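Local structure of monoglyceride lipase (Saccharomyces cerevisiae, 4ZWN) at residues V29-P34 against M49-Q54; A44-M49 against F92-R97; F78-H83 against S303-E308; G165-G170 against I265-Q270. The protein hydrolyses monoacylglycerols, with a strong preference for monounsaturated ones, to free fatty acids and glycerol, and also takes part in fatty acid ethyl ester catabolism. The protein carries 2 engineered substitutions. All coordinates share one frame; numbering follows the deposited sequence.

Contact 1: V29-P34 against M49-Q54; sequences VQTTVP and MFWPVQ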
loop_
_atom_site.group_PDB
_atom_site.type_symbol
_atom_site.label_atom_id
_atom_site.label_comp_id
_atom_site.label_asym_id
_atom_site.label_seq_id
_atom_site.Cartn_x
_atom_site.Cartn_y
_atom_site.Cartn_z
ATOM N N VAL A 29 -18.111 9.050 -3.077
ATOM C CA VAL A 29 -18.300 7.633 -2.783
ATOM C C VAL A 29 -19.705 7.206 -3.200
ATOM O O VAL A 29 -20.681 7.899 -2.918
ATOM C CB VAL A 29 -18.073 7.327 -1.289
ATOM C CG1 VAL A 29 -18.246 5.840 -1.013
ATOM C CG2 VAL A 29 -16.691 7.791 -0.861
ATOM N N GLN A 30 -19.797 6.069 -3.884
ATOM C CA GLN A 30 -21.065 5.610 -4.437
ATOM C C GLN A 30 -21.763 4.594 -3.540
ATOM O O GLN A 30 -22.977 4.414 -3.625
ATOM C CB GLN A 30 -20.843 5.013 -5.826
ATOM C CG GLN A 30 -20.101 5.943 -6.764
ATOM C CD GLN A 30 -19.789 5.295 -8.092
ATOM O OE1 GLN A 30 -20.556 4.467 -8.585
ATOM N NE2 GLN A 30 -18.656 5.664 -8.678
ATOM N N THR A 31 -20.995 3.927 -2.682
ATOM C CA THR A 31 -21.569 2.967 -1.748
ATOM C C THR A 31 -21.572 3.526 -0.331
ATOM O O THR A 31 -21.195 4.676 -0.103
ATOM C CB THR A 31 -20.810 1.626 -1.764
ATOM O OG1 THR A 31 -19.464 1.825 -1.318
ATOM C CG2 THR A 31 -20.799 1.038 -3.161
ATOM N N THR A 32 -22.003 2.704 0.620
ATOM C CA THR A 32 -22.092 3.117 2.013
ATOM C C THR A 32 -20.745 2.992 2.719
ATOM O O THR A 32 -20.202 1.895 2.854
ATOM C CB THR A 32 -23.141 2.286 2.774
ATOM O OG1 THR A 32 -24.406 2.387 2.108
ATOM C CG2 THR A 32 -23.278 2.782 4.206
ATOM N N VAL A 33 -20.215 4.123 3.172
ATOM C CA VAL A 33 -18.940 4.145 3.879
ATOM C C VAL A 33 -19.050 3.428 5.222
ATOM O O VAL A 33 -19.899 3.770 6.044
ATOM C CB VAL A 33 -18.446 5.587 4.100
ATOM C CG1 VAL A 33 -17.144 5.590 4.887
ATOM C CG2 VAL A 33 -18.269 6.294 2.761
ATOM N N PRO A 34 -18.194 2.417 5.438
ATOM C CA PRO A 34 -18.171 1.590 6.652
ATOM C C PRO A 34 -17.815 2.371 7.914
ATOM O O PRO A 34 -17.213 3.443 7.860
ATOM C CB PRO A 34 -17.088 0.549 6.351
ATOM C CG PRO A 34 -17.003 0.512 4.864
ATOM C CD PRO A 34 -17.259 1.916 4.419
ATOM N N MET A 49 -11.211 -0.578 8.851
ATOM C CA MET A 49 -12.469 -0.574 8.120
ATOM C C MET A 49 -12.698 -1.892 7.405
ATOM O O MET A 49 -11.775 -2.471 6.831
ATOM C CB MET A 49 -12.500 0.560 7.099
ATOM C CG MET A 49 -12.845 1.909 7.668
ATOM S SD MET A 49 -13.085 3.103 6.347
ATOM C CE MET A 49 -13.532 4.555 7.293
ATOM N N PHE A 50 -13.937 -2.365 7.446
ATOM C CA PHE A 50 -14.336 -3.491 6.622
ATOM C C PHE A 50 -15.359 -3.022 5.601
ATOM O O PHE A 50 -16.487 -2.683 5.954
ATOM C CB PHE A 50 -14.909 -4.625 7.464
ATOM C CG PHE A 50 -15.592 -5.680 6.650
ATOM C CD1 PHE A 50 -14.859 -6.520 5.828
ATOM C CD2 PHE A 50 -16.968 -5.819 6.689
ATOM C CE1 PHE A 50 -15.487 -7.487 5.067
ATOM C CE2 PHE A 50 -17.603 -6.783 5.932
ATOM C CZ PHE A 50 -16.861 -7.619 5.118
ATOM N N TRP A 51 -14.956 -2.996 4.335
ATOM C CA TRP A 51 -15.823 -2.508 3.271
ATOM C C TRP A 51 -16.495 -3.667 2.547
ATOM O O TRP A 51 -15.844 -4.390 1.794
ATOM C CB TRP A 51 -15.026 -1.657 2.284
ATOM C CG TRP A 51 -15.858 -0.654 1.558
ATOM C CD1 TRP A 51 -16.950 -0.905 0.776
ATOM C CD2 TRP A 51 -15.664 0.763 1.535
ATOM N NE1 TRP A 51 -17.450 0.271 0.272
ATOM C CE2 TRP A 51 -16.678 1.311 0.722
ATOM C CE3 TRP A 51 -14.733 1.624 2.123
ATOM C CZ2 TRP A 51 -16.786 2.680 0.483
ATOM C CZ3 TRP A 51 -14.840 2.985 1.883
ATOM C CH2 TRP A 51 -15.859 3.499 1.070
ATOM N N PRO A 52 -17.806 -3.843 2.769
ATOM C CA PRO A 52 -18.555 -4.976 2.212
ATOM C C PRO A 52 -18.926 -4.785 0.745
ATOM O O PRO A 52 -18.980 -3.655 0.262
ATOM C CB PRO A 52 -19.809 -5.019 3.086
ATOM C CG PRO A 52 -20.033 -3.592 3.463
ATOM C CD PRO A 52 -18.664 -2.959 3.580
ATOM N N VAL A 53 -19.177 -5.888 0.048
ATOM C CA VAL A 53 -19.653 -5.828 -1.327
ATOM C C VAL A 53 -21.050 -5.223 -1.363
ATOM O O VAL A 53 -21.949 -5.685 -0.660
ATOM C CB VAL A 53 -19.680 -7.223 -1.984
ATOM C CG1 VAL A 53 -20.313 -7.145 -3.363
ATOM C CG2 VAL A 53 -18.274 -7.804 -2.062
ATOM N N GLN A 54 -21.228 -4.182 -2.170
ATOM C CA GLN A 54 -22.521 -3.509 -2.282
ATOM C C GLN A 54 -22.916 -3.265 -3.735
ATOM O O GLN A 54 -22.864 -2.133 -4.209
ATOM C CB GLN A 54 -22.496 -2.175 -1.536
ATOM C CG GLN A 54 -22.080 -2.276 -0.081
ATOM C CD GLN A 54 -21.906 -0.917 0.568
ATOM O OE1 GLN A 54 -22.701 -0.003 0.348
ATOM N NE2 GLN A 54 -20.857 -0.775 1.370
#
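A CH-pi contact of Pro34 with Trp51 is the centre of a surface contact in which the loop of residues 29-34, ahead of the first strand of the sheet, lies against the end of strand 44-51 and the turn after it. Pro34 CD sits over one face, 3.5 Å from the centroid of the Trp51 six-membered ring and 14° off the ring normal. The rim of the indole is met near its plane, by Val29 CG1 3.8 Å from Trp51 CZ2 and by the hydroxyl of Thr31. Trp51 NE1 donates to Thr31 OG1 at 3.0 Å, a bent bond in the ring plane. The second grip is an amide pairing: with CG anti to its carbonyl carbon (chi1 -55°) and the chain extended beyond, Gln54 reaches Thr32. Gln54 OE1 accepts from Thr32 N at 2.8 Å, tilted 21° from the carbonyl plane, while Gln54 NE2 gives a nearly straight bond of 3.1 Å, in its own amide plane, to a lone pair of Thr32 O. These two bonds fix the carboxamide's rotation. Helix 78-86 borders the contact: Asp82 bonds Thr31 OG1 and Gln30 N, and Met81 packs on Trp51, whose backbone pairs with Ser91 of strand 89-94.

Contact 2: A44-M49 against F92-R97; sequences AKFGYM and FTFDQR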
loop_
_atom_site.group_PDB
_atom_site.type_symbol
_atom_site.label_atom_id
_atom_site.label_comp_id
_atom_site.label_asym_id
_atom_site.label_seq_id
_atom_site.Cartn_x
_atom_site.Cartn_y
_atom_site.Cartn_z
ATOM N N ALA A 44 -1.308 -0.793 20.967
ATOM C CA ALA A 44 -1.793 0.221 20.037
ATOM C C ALA A 44 -3.269 0.018 19.709
ATOM O O ALA A 44 -3.743 -1.114 19.601
ATOM C CB ALA A 44 -0.959 0.214 18.766
ATOM N N LYS A 45 -3.993 1.123 19.563
ATOM C CA LYS A 45 -5.403 1.071 19.200
ATOM C C LYS A 45 -5.557 1.296 17.703
ATOM O O LYS A 45 -5.565 2.432 17.232
ATOM C CB LYS A 45 -6.211 2.111 19.983
ATOM C CG LYS A 45 -7.715 1.938 19.847
ATOM C CD LYS A 45 -8.491 3.017 20.585
ATOM C CE LYS A 45 -8.373 4.362 19.890
ATOM N NZ LYS A 45 -9.319 5.363 20.458
ATOM N N PHE A 46 -5.671 0.201 16.960
ATOM C CA PHE A 46 -5.731 0.260 15.506
ATOM C C PHE A 46 -7.121 0.625 14.990
ATOM O O PHE A 46 -8.103 -0.055 15.288
ATOM C CB PHE A 46 -5.300 -1.080 14.902
ATOM C CG PHE A 46 -3.844 -1.391 15.089
ATOM C CD1 PHE A 46 -3.404 -2.067 16.215
ATOM C CD2 PHE A 46 -2.915 -1.016 14.136
ATOM C CE1 PHE A 46 -2.063 -2.355 16.387
ATOM C CE2 PHE A 46 -1.573 -1.303 14.302
ATOM C CZ PHE A 46 -1.148 -1.972 15.430
ATOM N N GLY A 47 -7.194 1.702 14.214
ATOM C CA GLY A 47 -8.410 2.033 13.497
ATOM C C GLY A 47 -8.458 1.247 12.198
ATOM O O GLY A 47 -7.468 1.189 11.469
ATOM N N TYR A 48 -9.598 0.628 11.907
ATOM C CA TYR A 48 -9.714 -0.178 10.699
ATOM C C TYR A 48 -11.105 -0.105 10.088
ATOM O O TYR A 48 -12.053 0.362 10.718
ATOM C CB TYR A 48 -9.351 -1.639 10.988
ATOM C CG TYR A 48 -10.349 -2.358 11.866
ATOM C CD1 TYR A 48 -11.365 -3.125 11.313
ATOM C CD2 TYR A 48 -10.274 -2.269 13.249
ATOM C CE1 TYR A 48 -12.278 -3.782 12.112
ATOM C CE2 TYR A 48 -11.182 -2.923 14.056
ATOM C CZ TYR A 48 -12.180 -3.679 13.483
ATOM O OH TYR A 48 -13.087 -4.332 14.287
ATOM N N MET A 49 -11.211 -0.578 8.851
ATOM C CA MET A 49 -12.469 -0.574 8.120
ATOM C C MET A 49 -12.698 -1.892 7.405
ATOM O O MET A 49 -11.775 -2.471 6.831
ATOM C CB MET A 49 -12.500 0.560 7.099
ATOM C CG MET A 49 -12.845 1.909 7.668
ATOM S SD MET A 49 -13.085 3.103 6.347
ATOM C CE MET A 49 -13.532 4.555 7.293
ATOM N N PHE A 92 -10.389 -4.701 3.214
ATOM C CA PHE A 92 -10.014 -4.481 4.598
ATOM C C PHE A 92 -8.752 -3.641 4.635
ATOM O O PHE A 92 -7.753 -3.977 3.997
ATOM C CB PHE A 92 -9.795 -5.803 5.339
ATOM C CG PHE A 92 -9.566 -5.635 6.820
ATOM C CD1 PHE A 92 -8.303 -5.356 7.316
ATOM C CD2 PHE A 92 -10.618 -5.752 7.714
ATOM C CE1 PHE A 92 -8.093 -5.197 8.675
ATOM C CE2 PHE A 92 -10.415 -5.595 9.074
ATOM C CZ PHE A 92 -9.152 -5.317 9.555
ATOM N N THR A 93 -8.802 -2.544 5.377
ATOM C CA THR A 93 -7.622 -1.721 5.579
ATOM C C THR A 93 -7.567 -1.252 7.024
ATOM O O THR A 93 -8.579 -1.233 7.725
ATOM C CB THR A 93 -7.598 -0.506 4.627
ATOM O OG1 THR A 93 -6.318 0.132 4.698
ATOM C CG2 THR A 93 -8.682 0.495 4.996
ATOM N N PHE A 94 -6.374 -0.887 7.470
ATOM C CA PHE A 94 -6.194 -0.384 8.820
ATOM C C PHE A 94 -5.093 0.662 8.827
ATOM O O PHE A 94 -4.120 0.549 8.082
ATOM C CB PHE A 94 -5.862 -1.527 9.788
ATOM C CG PHE A 94 -4.542 -2.197 9.513
ATOM C CD1 PHE A 94 -4.437 -3.182 8.546
ATOM C CD2 PHE A 94 -3.409 -1.844 10.230
ATOM C CE1 PHE A 94 -3.225 -3.800 8.293
ATOM C CE2 PHE A 94 -2.194 -2.458 9.984
ATOM C CZ PHE A 94 -2.101 -3.438 9.015
ATOM N N ASP A 95 -5.259 1.691 9.650
ATOM C CA ASP A 95 -4.190 2.655 9.856
ATOM C C ASP A 95 -3.077 1.960 10.631
ATOM O O ASP A 95 -3.284 1.514 11.756
ATOM C CB ASP A 95 -4.693 3.896 10.602
ATOM C CG ASP A 95 -5.653 4.737 9.768
ATOM O OD1 ASP A 95 -5.785 4.480 8.551
ATOM O OD2 ASP A 95 -6.267 5.668 10.329
ATOM N N GLN A 96 -1.906 1.844 10.013
ATOM C CA GLN A 96 -0.796 1.117 10.617
ATOM C C GLN A 96 -0.199 1.885 11.789
ATOM O O GLN A 96 -0.428 3.086 11.938
ATOM C CB GLN A 96 0.293 0.835 9.579
ATOM C CG GLN A 96 -0.185 0.087 8.347
ATOM C CD GLN A 96 0.905 -0.053 7.302
ATOM O OE1 GLN A 96 1.924 -0.703 7.535
ATOM N NE2 GLN A 96 0.699 0.566 6.145
ATOM N N ARG A 97 0.565 1.178 12.617
ATOM C CA ARG A 97 1.261 1.794 13.737
ATOM C C ARG A 97 2.178 2.907 13.238
ATOM O O ARG A 97 3.035 2.681 12.386
ATOM C CB ARG A 97 2.062 0.746 14.514
ATOM C CG ARG A 97 2.656 1.248 15.822
ATOM C CD ARG A 97 3.497 0.167 16.483
ATOM N NE ARG A 97 2.748 -1.074 16.659
ATOM C CZ ARG A 97 2.187 -1.457 17.802
ATOM N NH1 ARG A 97 2.296 -0.700 18.886
ATOM N NH2 ARG A 97 1.522 -2.603 17.864
#
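Met49 and Thr93 form an antiparallel hydrogen-bonded pair, Tyr48 and Phe94 the non-hydrogen-bonded pair beside it; segments 44-49 and 92-94 run with 157° between their directions. In this alpha/beta-hydrolase sheet strand 44-51 is antiparallel to both neighbours, whereas the strands from 89-94 onward run parallel. Three backbone bonds carry the register. Met49 N reaches Thr93 O at 2.9 Å, the return bond from Thr93 N to Met49 O is weak, and Asp95 N binds Gly47 O at 2.9 Å. CA-H...O contacts from Phe92 and Phe94 to Met49 O and Gly47 O fill in between.

The aromatic contacts follow the sheet. On the face of Tyr48 and Phe94 the two CB atoms meet at 3.7 Å. With its CG between the backbone N and the carbonyl carbon (chi1 69°), Tyr48 brings its ring beside that of Phe92; the planes are nearly parallel but barely overlap, and Tyr48 CD1 touches Phe92 CE2 at 3.5 Å. Phe46 runs alongside Phe94, its edge turned to Asp95 O, with CD2 3.5 Å from that oxygen.

The Arg97 guanidinium adds a further contact. It offers one face to Ala44 CB, 3.4 Å from NH1, and its plane stands 79° from the Phe46 ring, whose CZ is 3.7 Å from NH2. A serine in place of Phe46 would probably open a gap beside Phe94 and leave the Arg97 guanidinium without its aromatic neighbour.

Helix 113-134 packs on the face carrying Tyr48 and Phe94, Phe123 stacking on Phe94 and meeting Phe46 edge-to-face while Asp119 forms a salt bridge with Arg97; strand 37-41 lies along the other edge of strand 44-51.

Contact 3: F78-H83 against S303-E308; sequences FRLMDH and SIFSLE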
loop_
_atom_site.group_PDB
_atom_site.type_symbol
_atom_site.label_atom_id
_atom_site.label_comp_id
_atom_site.label_asym_id
_atom_site.label_seq_id
_atom_site.Cartn_x
_atom_site.Cartn_y
_atom_site.Cartn_z
ATOM N N PHE A 78 -10.449 5.170 0.045
ATOM C CA PHE A 78 -11.894 5.178 -0.185
ATOM C C PHE A 78 -12.234 4.920 -1.648
ATOM O O PHE A 78 -13.099 4.103 -1.958
ATOM C CB PHE A 78 -12.517 6.510 0.245
ATOM C CG PHE A 78 -12.796 6.610 1.718
ATOM C CD1 PHE A 78 -12.398 5.605 2.587
ATOM C CD2 PHE A 78 -13.469 7.706 2.232
ATOM C CE1 PHE A 78 -12.657 5.698 3.945
ATOM C CE2 PHE A 78 -13.732 7.803 3.586
ATOM C CZ PHE A 78 -13.324 6.797 4.442
ATOM N N ARG A 79 -11.549 5.634 -2.535
ATOM C CA ARG A 79 -11.782 5.537 -3.970
ATOM C C ARG A 79 -11.623 4.097 -4.454
ATOM O O ARG A 79 -12.421 3.606 -5.252
ATOM C CB ARG A 79 -10.821 6.469 -4.712
ATOM C CG ARG A 79 -11.193 6.814 -6.144
ATOM C CD ARG A 79 -10.140 7.757 -6.725
ATOM N NE ARG A 79 -10.446 8.207 -8.081
ATOM C CZ ARG A 79 -9.658 9.011 -8.792
ATOM N NH1 ARG A 79 -8.517 9.450 -8.276
ATOM N NH2 ARG A 79 -10.008 9.374 -10.019
ATOM N N LEU A 80 -10.599 3.415 -3.949
ATOM C CA LEU A 80 -10.328 2.037 -4.348
ATOM C C LEU A 80 -11.357 1.065 -3.778
ATOM O O LEU A 80 -11.894 0.223 -4.496
ATOM C CB LEU A 80 -8.926 1.624 -3.907
ATOM C CG LEU A 80 -8.536 0.176 -4.193
ATOM C CD1 LEU A 80 -8.624 -0.119 -5.688
ATOM C CD2 LEU A 80 -7.140 -0.104 -3.660
ATOM N N MET A 81 -11.621 1.187 -2.481
ATOM C CA MET A 81 -12.565 0.309 -1.799
ATOM C C MET A 81 -13.986 0.466 -2.335
ATOM O O MET A 81 -14.745 -0.504 -2.395
ATOM C CB MET A 81 -12.539 0.576 -0.293
ATOM C CG MET A 81 -11.214 0.229 0.360
ATOM S SD MET A 81 -11.195 0.354 2.158
ATOM C CE MET A 81 -11.247 2.131 2.378
ATOM N N ASP A 82 -14.341 1.686 -2.726
ATOM C CA ASP A 82 -15.660 1.955 -3.287
ATOM C C ASP A 82 -15.854 1.208 -4.606
ATOM O O ASP A 82 -16.876 0.555 -4.812
ATOM C CB ASP A 82 -15.861 3.458 -3.492
ATOM C CG ASP A 82 -17.317 3.825 -3.746
ATOM O OD1 ASP A 82 -18.206 3.206 -3.121
ATOM O OD2 ASP A 82 -17.571 4.732 -4.569
ATOM N N HIS A 83 -14.866 1.300 -5.493
ATOM C CA HIS A 83 -14.935 0.621 -6.786
ATOM C C HIS A 83 -14.873 -0.897 -6.631
ATOM O O HIS A 83 -15.542 -1.625 -7.361
ATOM C CB HIS A 83 -13.812 1.096 -7.713
ATOM C CG HIS A 83 -14.063 2.433 -8.337
ATOM N ND1 HIS A 83 -14.038 3.609 -7.617
ATOM C CD2 HIS A 83 -14.341 2.783 -9.615
ATOM C CE1 HIS A 83 -14.289 4.623 -8.424
ATOM N NE2 HIS A 83 -14.477 4.150 -9.642
ATOM N N SER A 303 0.474 8.248 -6.995
ATOM C CA SER A 303 -0.705 7.689 -6.328
ATOM C C SER A 303 -1.778 7.360 -7.364
ATOM O O SER A 303 -2.790 8.055 -7.460
ATOM C CB SER A 303 -1.278 8.652 -5.283
ATOM O OG SER A 303 -0.352 8.880 -4.237
ATOM N N ILE A 304 -1.563 6.289 -8.121
ATOM C CA ILE A 304 -2.434 5.948 -9.243
ATOM C C ILE A 304 -3.769 5.336 -8.816
ATOM O O ILE A 304 -4.746 5.382 -9.562
ATOM C CB ILE A 304 -1.733 4.971 -10.207
ATOM C CG1 ILE A 304 -1.291 3.707 -9.465
ATOM C CG2 ILE A 304 -0.543 5.646 -10.871
ATOM C CD1 ILE A 304 -0.620 2.675 -10.353
ATOM N N PHE A 305 -3.808 4.769 -7.616
ATOM C CA PHE A 305 -5.004 4.088 -7.128
ATOM C C PHE A 305 -5.869 4.961 -6.229
ATOM O O PHE A 305 -6.913 4.515 -5.753
ATOM C CB PHE A 305 -4.621 2.824 -6.354
ATOM C CG PHE A 305 -4.465 1.606 -7.211
ATOM C CD1 PHE A 305 -5.577 0.927 -7.676
ATOM C CD2 PHE A 305 -3.206 1.121 -7.528
ATOM C CE1 PHE A 305 -5.439 -0.202 -8.460
ATOM C CE2 PHE A 305 -3.061 -0.008 -8.306
ATOM C CZ PHE A 305 -4.183 -0.672 -8.769
ATOM N N SER A 306 -5.441 6.193 -5.978
ATOM C CA SER A 306 -6.122 7.000 -4.974
ATOM C C SER A 306 -6.297 8.466 -5.358
ATOM O O SER A 306 -7.391 9.015 -5.219
ATOM C CB SER A 306 -5.370 6.911 -3.645
ATOM O OG SER A 306 -4.047 7.400 -3.777
ATOM N N LEU A 307 -5.230 9.098 -5.837
ATOM C CA LEU A 307 -5.237 10.549 -5.991
ATOM C C LEU A 307 -5.053 11.035 -7.430
ATOM O O LEU A 307 -4.992 12.236 -7.677
ATOM C CB LEU A 307 -4.155 11.158 -5.094
ATOM C CG LEU A 307 -4.325 10.826 -3.607
ATOM C CD1 LEU A 307 -3.147 11.328 -2.785
ATOM C CD2 LEU A 307 -5.642 11.389 -3.072
ATOM N N GLU A 308 -4.980 10.111 -8.381
ATOM C CA GLU A 308 -4.787 10.496 -9.777
ATOM C C GLU A 308 -6.097 10.851 -10.474
ATOM O O GLU A 308 -7.170 10.806 -9.872
ATOM C CB GLU A 308 -4.076 9.382 -10.548
ATOM C CG GLU A 308 -2.565 9.550 -10.627
ATOM C CD GLU A 308 -2.146 10.729 -11.495
ATOM O OE1 GLU A 308 -3.004 11.291 -12.207
ATOM O OE2 GLU A 308 -0.951 11.091 -11.471
HETATM O O HOH W 1 -8.282 4.941 -3.175
#
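Arg79 and Leu80 reach from helix 78-86 toward the loop of residues 303-308 in two ways, one polar and one apolar. Extended from CG to NE, with CG anti to the backbone N (chi1 -162°), the Arg79 side chain runs along the loop and presents the edge of its guanidinium to backbone carbonyls. Arg79 NH1 bonds Glu308 O at a modelled 2.5 Å, a length too short to be taken literally at this resolution, and adds a weak bond to Ser306 O at 3.3 Å; NH2 also makes a weak bond to Glu308 O. Two carbonyls of the irregular loop thus share one buried cation, whose NH2 also forms a salt bridge with Asp310, so its charge is probably compensated. Leu80 instead crosses Phe305 obliquely, its CD1 3.8 Å from Phe305 CD1. Between these two contacts a water bridges the backbones, accepting from Leu80 N at 2.9 Å and donating to Phe305 O at the same distance. The loop follows the probable charge-relay residue His302 and leads into helix 310-326, whose Phe313 and Phe317 pack on Arg79 and Leu80, while Val316 and Met320 touch Phe305; helix 214-222 adds Tyr216 against Arg79.

Contact 4: G165-G170 against I265-Q270; sequences GYIGSG and IIMHGQ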
loop_
_atom_site.group_PDB
_atom_site.type_symbol
_atom_site.label_atom_id
_atom_site.label_comp_id
_atom_site.label_asym_id
_atom_site.label_seq_id
_atom_site.Cartn_x
_atom_site.Cartn_y
_atom_site.Cartn_z
ATOM N N GLY A 165 -3.057 -13.807 -3.897
ATOM C CA GLY A 165 -2.379 -12.973 -4.872
ATOM C C GLY A 165 -1.828 -11.695 -4.275
ATOM O O GLY A 165 -2.325 -11.207 -3.262
ATOM N N TYR A 166 -0.798 -11.149 -4.912
ATOM C CA TYR A 166 -0.159 -9.932 -4.430
ATOM C C TYR A 166 -0.231 -8.820 -5.466
ATOM O O TYR A 166 0.052 -9.033 -6.645
ATOM C CB TYR A 166 1.297 -10.205 -4.054
ATOM C CG TYR A 166 1.457 -11.184 -2.915
ATOM C CD1 TYR A 166 1.520 -12.551 -3.154
ATOM C CD2 TYR A 166 1.540 -10.742 -1.600
ATOM C CE1 TYR A 166 1.667 -13.450 -2.115
ATOM C CE2 TYR A 166 1.687 -11.635 -0.554
ATOM C CZ TYR A 166 1.750 -12.988 -0.820
ATOM O OH TYR A 166 1.894 -13.883 0.212
ATOM N N ILE A 167 -0.617 -7.632 -5.015
ATOM C CA ILE A 167 -0.697 -6.467 -5.884
ATOM C C ILE A 167 0.137 -5.324 -5.325
ATOM O O ILE A 167 -0.043 -4.916 -4.177
ATOM C CB ILE A 167 -2.146 -5.994 -6.057
ATOM C CG1 ILE A 167 -3.029 -7.156 -6.520
ATOM C CG2 ILE A 167 -2.203 -4.825 -7.028
ATOM C CD1 ILE A 167 -4.505 -6.860 -6.476
ATOM N N GLY A 168 1.052 -4.814 -6.139
ATOM C CA GLY A 168 1.870 -3.683 -5.746
ATOM C C GLY A 168 1.509 -2.427 -6.518
ATOM O O GLY A 168 1.376 -2.456 -7.741
ATOM N N SER A 169 1.338 -1.325 -5.796
ATOM C CA SER A 169 1.062 -0.033 -6.408
ATOM C C SER A 169 2.256 0.889 -6.237
ATOM O O SER A 169 2.467 1.435 -5.151
ATOM C CB SER A 169 -0.186 0.605 -5.797
ATOM O OG SER A 169 -0.323 1.954 -6.211
ATOM N N GLY A 170 3.018 1.065 -7.315
ATOM C CA GLY A 170 4.273 1.799 -7.278
ATOM C C GLY A 170 5.059 1.515 -6.012
ATOM O O GLY A 170 5.310 2.425 -5.223
ATOM N N ILE A 265 1.317 -8.961 -9.518
ATOM C CA ILE A 265 1.205 -7.914 -10.511
ATOM C C ILE A 265 1.582 -6.581 -9.872
ATOM O O ILE A 265 1.151 -6.250 -8.765
ATOM C CB ILE A 265 -0.209 -7.845 -11.136
ATOM C CG1 ILE A 265 -0.254 -6.860 -12.313
ATOM C CG2 ILE A 265 -1.286 -7.530 -10.100
ATOM C CD1 ILE A 265 -1.435 -7.060 -13.250
ATOM N N ILE A 266 2.445 -5.839 -10.554
ATOM C CA ILE A 266 2.828 -4.516 -10.087
ATOM C C ILE A 266 2.286 -3.458 -11.034
ATOM O O ILE A 266 2.436 -3.582 -12.270
ATOM C CB ILE A 266 4.357 -4.369 -9.947
ATOM C CG1 ILE A 266 4.881 -5.245 -8.789
ATOM C CG2 ILE A 266 4.725 -2.912 -9.698
ATOM C CD1 ILE A 266 6.399 -5.238 -8.611
ATOM N N MET A 267 1.632 -2.438 -10.468
ATOM C CA MET A 267 1.146 -1.335 -11.300
ATOM C C MET A 267 1.851 -0.057 -10.858
ATOM O O MET A 267 1.890 0.271 -9.656
ATOM C CB MET A 267 -0.346 -1.202 -11.208
ATOM C CG MET A 267 -0.991 -2.532 -11.391
ATOM S SD MET A 267 -2.635 -2.764 -10.770
ATOM C CE MET A 267 -2.907 -4.395 -11.448
ATOM N N HIS A 268 2.400 0.668 -11.828
ATOM C CA HIS A 268 3.341 1.737 -11.547
ATOM C C HIS A 268 3.225 2.822 -12.599
ATOM O O HIS A 268 3.359 2.539 -13.787
ATOM C CB HIS A 268 4.764 1.165 -11.504
ATOM C CG HIS A 268 5.735 2.000 -10.732
ATOM N ND1 HIS A 268 6.728 1.447 -9.952
ATOM C CD2 HIS A 268 5.860 3.344 -10.599
ATOM C CE1 HIS A 268 7.422 2.408 -9.376
ATOM N NE2 HIS A 268 6.918 3.569 -9.749
ATOM N N GLY A 269 3.021 4.060 -12.161
ATOM C CA GLY A 269 2.955 5.174 -13.088
ATOM C C GLY A 269 4.291 5.387 -13.770
ATOM O O GLY A 269 5.335 5.374 -13.117
ATOM N N GLN A 270 4.259 5.560 -15.086
ATOM C CA GLN A 270 5.475 5.740 -15.857
ATOM C C GLN A 270 6.174 7.033 -15.455
ATOM O O GLN A 270 7.402 7.105 -15.447
ATOM C CB GLN A 270 5.161 5.736 -17.353
ATOM C CG GLN A 270 6.387 5.863 -18.245
ATOM C CD GLN A 270 7.321 4.673 -18.131
ATOM O OE1 GLN A 270 7.010 3.578 -18.601
ATOM N NE2 GLN A 270 8.476 4.885 -17.508
#
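Gly170 and His268 meet at the carboxyl ends of two neighbouring parallel strands, 165-169 and 264-269, in the interior of the alpha/beta-hydrolase sheet. The close part is the backbone ladder. Met267 N donates to Gly168 O, and Gly170 N to Met267 O, both at 2.7 Å, and Gly168 N reaches Ile265 O at 3.0 Å. Gly168 lies tight against Ile266, where a side chain would come close to CG1. Beyond the ladder, His268 CG, anti to the backbone N (chi1 -158°), places the imidazole so that Gly170 CA rests over its centre, 3.7 Å from the His268 centroid; Gly170 has a positive phi, which by itself favours glycine. His268 ND1 bonds Ser280 OG and NE2 bonds Asn275 O. The Ile167 face is looser: Ile167 CG1 and Ile265 CG2 lie side by side at 4.0 Å, and Ile167 CG2 is 4.3 Å from Met267 SD. The exposed end is at Gln270. A leucine in place of His268 would probably leave Ser280 OG and Asn275 O without their imidazole partner and Gly170 without its flat cover. Because His268 also touches the probable charge-relay residue Asp272, its fixed ring is consistent with a second-shell part in shaping the triad.

In the fold
Three of the four contacts reach the same mixed eight-stranded sheet. Contacts 1 and 2 share Met49 and strand 44-51, with centres about 16 Å apart, and their segments alternate along the chain. Contact 4 lies on the other side of the chain's centre from contact 2, their centres about 22 Å apart, and joins strands well across the sheet. Contact 3 touches all three of the others: its helix 78-86 meets contact 1 through Asp82 and contact 2 through Phe78 and Met81, while Phe305 and Ile304 pack on Ser169 and Met267 of contact 4, centres about 13 Å apart. In sequence, contact 4 falls between the two segments of contact 3. Residues far apart in sequence thus meet around one sheet, and contacts 3 and 4 lie close to the probable catalytic triad.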